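Local coordinates for protein putative poly(3-hydroxybutyrate) depolymerase LpqC (Bordetella parapertussis 12822, PDB 3D0K) that probably hydrolyses ester bonds as an alpha/beta-hydrolase, possibly those of poly(3-hydroxybutyrate) or related polyesters, at residues A171-W176 / I269-Q274; P222-E227 / Y238-H243. All coordinates share one frame; numbering follows the deposited sequence.

Contact 1 (A171-W176 / I269-Q274); sequences AANPGW and IGHDGQ. With SO4 (sulfate ion), chain E; SO4 (sulfate ion), chain G.
Asn173 and His271 meet where the loop after strand 168-172 passes the turn leading into helix 273-286, and their contact illustrates how the loop after a strand can pack alongside a probable catalytic histidine. The nonpolar part lies close to the imidazole: CB of Asn173 stands 3.8 Å from His271 ND1 and approaches the ring obliquely. The backbone adds a polar neighbour, for Asn173 O lies in the ring plane, at its edge, 3.9 Å from His271 CE1.

Among the polar groups, the Asn173 amide reaches in two directions. With CG beside the backbone N and anti to the carbonyl carbon (chi1 -61°), ND2 comes to 3.0 Å from Gly270 O, while OD1 accepts a hydrogen bond from Gly213 N. Gly270 O also receives a weak bond from Asp272 N, closing the inverse gamma turn centred on His271. Asp272 then caps the helix through Ala275 N.

Two sulfates, probably from the crystallisation liquor, lie beside the contact. Gly175 N gives O1 of the chain E sulfate a weak bond of 2.9 Å bent to 128°; His271 NE2 makes a long, weak bond of 3.5 Å to O2 of the chain G sulfate.

His271 ND1 is hydrogen-bonded to Asp216 OD2, and NE2 lies close to Ser148 OG, a geometry consistent with a Ser-His-Asp catalytic triad. Chemically, one nitrogen is tied to a carboxylate and the other faces the probable nucleophile, while Asn173 packs obliquely beside the ring without a clear hydrogen bond to it.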
loop_
_atom_site.group_PDB
_atom_site.type_symbol
_atom_site.label_atom_id
_atom_site.label_comp_id
_atom_site.label_asym_id
_atom_site.label_seq_id
_atom_site.Cartn_x
_atom_site.Cartn_y
_atom_site.Cartn_z
ATOM N N ALA A 171 -0.774 4.876 -3.800
ATOM C CA ALA A 171 -0.774 5.234 -2.409
ATOM C C ALA A 171 -1.761 6.383 -2.249
ATOM O O ALA A 171 -1.646 7.406 -2.916
ATOM C CB ALA A 171 0.634 5.666 -1.951
ATOM N N ALA A 172 -2.771 6.186 -1.419
ATOM C CA ALA A 172 -3.860 7.117 -1.370
ATOM C C ALA A 172 -3.857 7.887 -0.028
ATOM O O ALA A 172 -3.844 7.263 1.038
ATOM C CB ALA A 172 -5.189 6.354 -1.570
ATOM N N ASN A 173 -3.920 9.211 -0.058
ATOM C CA ASN A 173 -3.926 10.010 1.213
ATOM C C ASN A 173 -2.937 9.546 2.303
ATOM O O ASN A 173 -3.336 9.419 3.451
ATOM C CB ASN A 173 -5.355 10.107 1.861
ATOM C CG ASN A 173 -6.374 10.790 0.947
ATOM O OD1 ASN A 173 -5.997 11.595 0.090
ATOM N ND2 ASN A 173 -7.673 10.401 1.071
ATOM N N PRO A 174 -1.658 9.256 1.968
ATOM C CA PRO A 174 -0.737 9.019 3.093
ATOM C C PRO A 174 -0.688 10.227 4.043
ATOM O O PRO A 174 -0.698 11.369 3.555
ATOM C CB PRO A 174 0.648 8.872 2.405
ATOM C CG PRO A 174 0.302 8.391 0.992
ATOM C CD PRO A 174 -0.970 9.153 0.653
ATOM N N GLY A 175 -0.557 9.976 5.363
ATOM C CA GLY A 175 -0.468 11.073 6.348
ATOM C C GLY A 175 0.832 11.875 6.187
ATOM O O GLY A 175 0.835 13.073 6.413
ATOM N N TRP A 176 1.931 11.223 5.800
ATOM C CA TRP A 176 3.193 11.919 5.519
ATOM C C TRP A 176 4.111 10.930 4.769
ATOM O O TRP A 176 3.756 9.774 4.609
ATOM C CB TRP A 176 3.868 12.443 6.818
ATOM C CG TRP A 176 4.579 11.415 7.598
ATOM C CD1 TRP A 176 4.021 10.322 8.230
ATOM C CD2 TRP A 176 5.991 11.359 7.873
ATOM N NE1 TRP A 176 5.012 9.596 8.853
ATOM C CE2 TRP A 176 6.216 10.219 8.681
ATOM C CE3 TRP A 176 7.078 12.187 7.550
ATOM C CZ2 TRP A 176 7.502 9.845 9.136
ATOM C CZ3 TRP A 176 8.381 11.817 8.032
ATOM C CH2 TRP A 176 8.562 10.666 8.803
ATOM N N ILE A 269 -13.395 14.557 -2.562
ATOM C CA ILE A 269 -13.275 13.433 -1.660
ATOM C C ILE A 269 -12.234 13.814 -0.628
ATOM O O ILE A 269 -11.235 14.425 -0.977
ATOM C CB ILE A 269 -12.859 12.142 -2.405
ATOM C CG1 ILE A 269 -13.910 11.736 -3.471
ATOM C CG2 ILE A 269 -12.685 10.951 -1.448
ATOM C CD1 ILE A 269 -15.378 11.652 -2.903
ATOM N N GLY A 270 -12.459 13.438 0.629
ATOM C CA GLY A 270 -11.502 13.770 1.690
ATOM C C GLY A 270 -10.800 12.518 2.189
ATOM O O GLY A 270 -10.365 11.689 1.400
ATOM N N HIS A 271 -10.701 12.382 3.515
ATOM C CA HIS A 271 -10.012 11.273 4.126
ATOM C C HIS A 271 -10.971 10.105 4.373
ATOM O O HIS A 271 -11.431 9.877 5.499
ATOM C CB HIS A 271 -9.342 11.747 5.426
ATOM C CG HIS A 271 -8.269 10.827 5.904
ATOM N ND1 HIS A 271 -7.085 10.648 5.215
ATOM C CD2 HIS A 271 -8.217 9.992 6.970
ATOM C CE1 HIS A 271 -6.344 9.759 5.845
ATOM N NE2 HIS A 271 -7.010 9.337 6.907
ATOM N N ASP A 272 -11.277 9.365 3.302
ATOM C CA ASP A 272 -12.368 8.414 3.273
ATOM C C ASP A 272 -11.837 7.192 2.480
ATOM O O ASP A 272 -11.852 7.170 1.251
ATOM C CB ASP A 272 -13.573 9.086 2.597
ATOM C CG ASP A 272 -14.852 8.221 2.569
ATOM O OD1 ASP A 272 -15.917 8.853 2.310
ATOM O OD2 ASP A 272 -14.840 6.973 2.777
ATOM N N GLY A 273 -11.318 6.221 3.212
ATOM C CA GLY A 273 -10.706 5.018 2.609
ATOM C C GLY A 273 -11.665 4.250 1.715
ATOM O O GLY A 273 -11.241 3.708 0.684
ATOM N N GLN A 274 -12.942 4.182 2.082
ATOM C CA GLN A 274 -13.926 3.514 1.211
ATOM C C GLN A 274 -14.102 4.256 -0.124
ATOM O O GLN A 274 -14.100 3.629 -1.172
ATOM C CB GLN A 274 -15.287 3.449 1.902
ATOM C CG GLN A 274 -16.291 2.702 1.032
ATOM C CD GLN A 274 -17.499 2.238 1.772
ATOM O OE1 GLN A 274 -18.192 1.315 1.317
ATOM N NE2 GLN A 274 -17.780 2.861 2.914
HETATM S S SO4 E . -2.207 8.667 8.541
HETATM O O1 SO4 E . -1.525 8.163 7.348
HETATM O O2 SO4 E . -1.169 8.846 9.569
HETATM O O3 SO4 E . -2.877 9.926 8.384
HETATM O O4 SO4 E . -3.073 7.682 9.154
HETATM S S SO4 G . -8.223 5.557 7.745
HETATM O O1 SO4 G . -8.646 6.356 6.612
HETATM O O2 SO4 G . -7.171 6.256 8.459
HETATM O O3 SO4 G . -9.348 5.312 8.633
HETATM O O4 SO4 G . -7.749 4.264 7.239
#

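Contact 2 (P222-E227 / Y238-H243); sequences PNLPSE and YARARH
Arg240 reaches out of helix 237-255 to grip the carbonyl of Pro225, a clear case of a buried guanidinium organising an irregular loop through its backbone oxygens. Two hydrogen bonds converge on the one acceptor. The stronger runs from Arg240 NH1 to Pro225 O at 2.9 Å with an N-H...O angle of 147°; it lies in the carbonyl plane and uses a lone pair, although the oxygen sits 17° out of the guanidinium plane. The second, from Arg240 NH2 to Pro225 O, is weak at 3.2 Å. The fork is therefore lopsided, with NH1 as its main prong. That same nitrogen also donates to Gly175 O, and NE donates to Gly234 O, so the head group joins three separate backbone carbonyls.

The reach depends on the chain: Arg240 is extended from CG to NE, with CG anti to the carbonyl carbon (chi1 -62°), and this carries the charge from the helix to the loop.

Nonpolar groups also touch NH1. Leu224 comes from the opposite direction and brings CD1 to 3.7 Å from Arg240 NH1, at an oblique angle to the guanidinium. CB of Pro225 is 3.8 Å from Arg240 NH1.

Within the loop, Ser226 OG donates to Leu224 O over 2.9 Å, binding the backbone on both sides of Pro225, and Glu227 follows as the N-cap residue of helix 228-231.

Behind Arg240, Ala241 packs on Ile210 and Ala212 of the sheet. In chain order the helix lies between the parallel neighbouring strands 209-213 and 262-266, as in a beta-alpha-beta crossover, in what appears to be an alpha/beta-hydrolase core, and the loop it holds is part of the long excursion leading from strand 209-213 to the helix.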
loop_
_atom_site.group_PDB
_atom_site.type_symbol
_atom_site.label_atom_id
_atom_site.label_comp_id
_atom_site.label_asym_id
_atom_site.label_seq_id
_atom_site.Cartn_x
_atom_site.Cartn_y
_atom_site.Cartn_z
ATOM N N PRO A 222 -5.919 15.205 14.676
ATOM C CA PRO A 222 -5.641 14.422 15.897
ATOM C C PRO A 222 -4.890 13.138 15.551
ATOM O O PRO A 222 -3.882 12.801 16.187
ATOM C CB PRO A 222 -7.037 14.109 16.465
ATOM C CG PRO A 222 -8.045 14.549 15.366
ATOM C CD PRO A 222 -7.253 14.919 14.124
ATOM N N ASN A 223 -5.373 12.456 14.519
ATOM C CA ASN A 223 -4.653 11.346 13.924
ATOM C C ASN A 223 -3.685 11.756 12.809
ATOM O O ASN A 223 -2.949 10.916 12.290
ATOM C CB ASN A 223 -5.645 10.314 13.412
ATOM C CG ASN A 223 -6.267 9.495 14.536
ATOM O OD1 ASN A 223 -6.004 9.738 15.731
ATOM N ND2 ASN A 223 -7.095 8.506 14.160
ATOM N N LEU A 224 -3.675 13.040 12.458
ATOM C CA LEU A 224 -2.780 13.555 11.421
ATOM C C LEU A 224 -1.335 13.580 11.917
ATOM O O LEU A 224 -1.059 14.208 12.941
ATOM C CB LEU A 224 -3.217 14.957 11.003
ATOM C CG LEU A 224 -2.414 15.739 9.948
ATOM C CD1 LEU A 224 -2.581 15.207 8.525
ATOM C CD2 LEU A 224 -2.792 17.223 10.009
ATOM N N PRO A 225 -0.404 12.911 11.200
ATOM C CA PRO A 225 0.988 12.933 11.647
ATOM C C PRO A 225 1.472 14.368 11.921
ATOM O O PRO A 225 1.401 15.235 11.040
ATOM C CB PRO A 225 1.748 12.276 10.486
ATOM C CG PRO A 225 0.730 11.327 9.889
ATOM C CD PRO A 225 -0.574 12.091 9.979
ATOM N N SER A 226 1.929 14.600 13.146
ATOM C CA SER A 226 2.235 15.943 13.625
ATOM C C SER A 226 3.645 16.138 14.153
ATOM O O SER A 226 3.912 17.176 14.745
ATOM C CB SER A 226 1.222 16.379 14.716
ATOM O OG SER A 226 -0.058 16.624 14.130
ATOM N N GLU A 227 4.538 15.170 13.945
ATOM C CA GLU A 227 5.969 15.385 14.229
ATOM C C GLU A 227 6.593 16.406 13.270
ATOM O O GLU A 227 6.061 16.637 12.158
ATOM C CB GLU A 227 6.732 14.064 14.188
ATOM C CG GLU A 227 6.504 13.236 15.472
ATOM C CD GLU A 227 7.305 11.919 15.515
ATOM O OE1 GLU A 227 7.388 11.219 14.465
ATOM O OE2 GLU A 227 7.833 11.578 16.612
ATOM N N TYR A 238 -3.361 16.622 1.826
ATOM C CA TYR A 238 -3.436 16.997 0.414
ATOM C C TYR A 238 -2.166 17.821 0.052
ATOM O O TYR A 238 -1.504 17.544 -0.976
ATOM C CB TYR A 238 -4.733 17.780 0.163
ATOM C CG TYR A 238 -4.907 18.306 -1.260
ATOM C CD1 TYR A 238 -4.756 17.458 -2.371
ATOM C CD2 TYR A 238 -5.299 19.637 -1.477
ATOM C CE1 TYR A 238 -4.930 17.927 -3.658
ATOM C CE2 TYR A 238 -5.480 20.134 -2.780
ATOM C CZ TYR A 238 -5.300 19.268 -3.860
ATOM O OH TYR A 238 -5.476 19.765 -5.148
ATOM N N ALA A 239 -1.803 18.812 0.889
ATOM C CA ALA A 239 -0.526 19.543 0.671
ATOM C C ALA A 239 0.677 18.600 0.652
ATOM O O ALA A 239 1.588 18.781 -0.155
ATOM C CB ALA A 239 -0.298 20.616 1.717
ATOM N N ARG A 240 0.696 17.626 1.567
ATOM C CA ARG A 240 1.840 16.743 1.654
ATOM C C ARG A 240 1.998 15.892 0.412
ATOM O O ARG A 240 3.146 15.578 0.005
ATOM C CB ARG A 240 1.760 15.856 2.896
ATOM C CG ARG A 240 1.764 16.687 4.128
ATOM C CD ARG A 240 1.734 15.883 5.438
ATOM N NE ARG A 240 1.642 16.837 6.546
ATOM C CZ ARG A 240 1.353 16.520 7.809
ATOM N NH1 ARG A 240 1.114 15.265 8.147
ATOM N NH2 ARG A 240 1.265 17.464 8.737
ATOM N N ALA A 241 0.869 15.480 -0.166
ATOM C CA ALA A 241 0.867 14.701 -1.416
ATOM C C ALA A 241 1.561 15.490 -2.546
ATOM O O ALA A 241 2.440 14.985 -3.243
ATOM C CB ALA A 241 -0.595 14.334 -1.823
ATOM N N ARG A 242 1.252 16.778 -2.657
ATOM C CA ARG A 242 1.868 17.633 -3.683
ATOM C C ARG A 242 3.359 17.835 -3.412
ATOM O O ARG A 242 4.175 17.877 -4.335
ATOM C CB ARG A 242 1.206 19.026 -3.714
ATOM C CG ARG A 242 -0.310 19.027 -3.912
ATOM C CD ARG A 242 -0.741 20.361 -4.654
ATOM N NE ARG A 242 -0.624 20.073 -6.089
ATOM C CZ ARG A 242 -1.638 19.808 -6.918
ATOM N NH1 ARG A 242 -1.380 19.519 -8.193
ATOM N NH2 ARG A 242 -2.906 19.853 -6.501
ATOM N N HIS A 243 3.700 17.952 -2.143
ATOM C CA HIS A 243 5.080 18.132 -1.699
ATOM C C HIS A 243 5.882 16.882 -2.113
ATOM O O HIS A 243 6.979 17.026 -2.653
ATOM C CB HIS A 243 5.094 18.344 -0.191
ATOM C CG HIS A 243 6.442 18.653 0.391
ATOM N ND1 HIS A 243 7.333 17.667 0.761
ATOM C CD2 HIS A 243 7.036 19.828 0.701
ATOM C CE1 HIS A 243 8.429 18.223 1.264
ATOM N NE2 HIS A 243 8.277 19.535 1.238
#

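Contact 2 is nested within the chain loop that contact 1 closes, and their centres lie 10 Å apart. Arg240 joins them directly: its NH1 is 2.8 Å from Gly175 O, a probable hydrogen bond, so the arginine that holds the 222-227 loop also holds the loop following Asn173. Packing reinforces this, with Pro225 CG 3.7 Å from Gly175 C and Pro225 CB 3.8 Å from Trp176 CD1. The sulfate bound by Gly175 N also lies beside the Pro225 side chain, about 3 Å away at the nearest atoms. Both contacts thus lie beside a sulfate-occupied site near the putative triad, which may mark part of a pocket, with contact 1 contributing its histidine and contact 2 part of the adjoining wall.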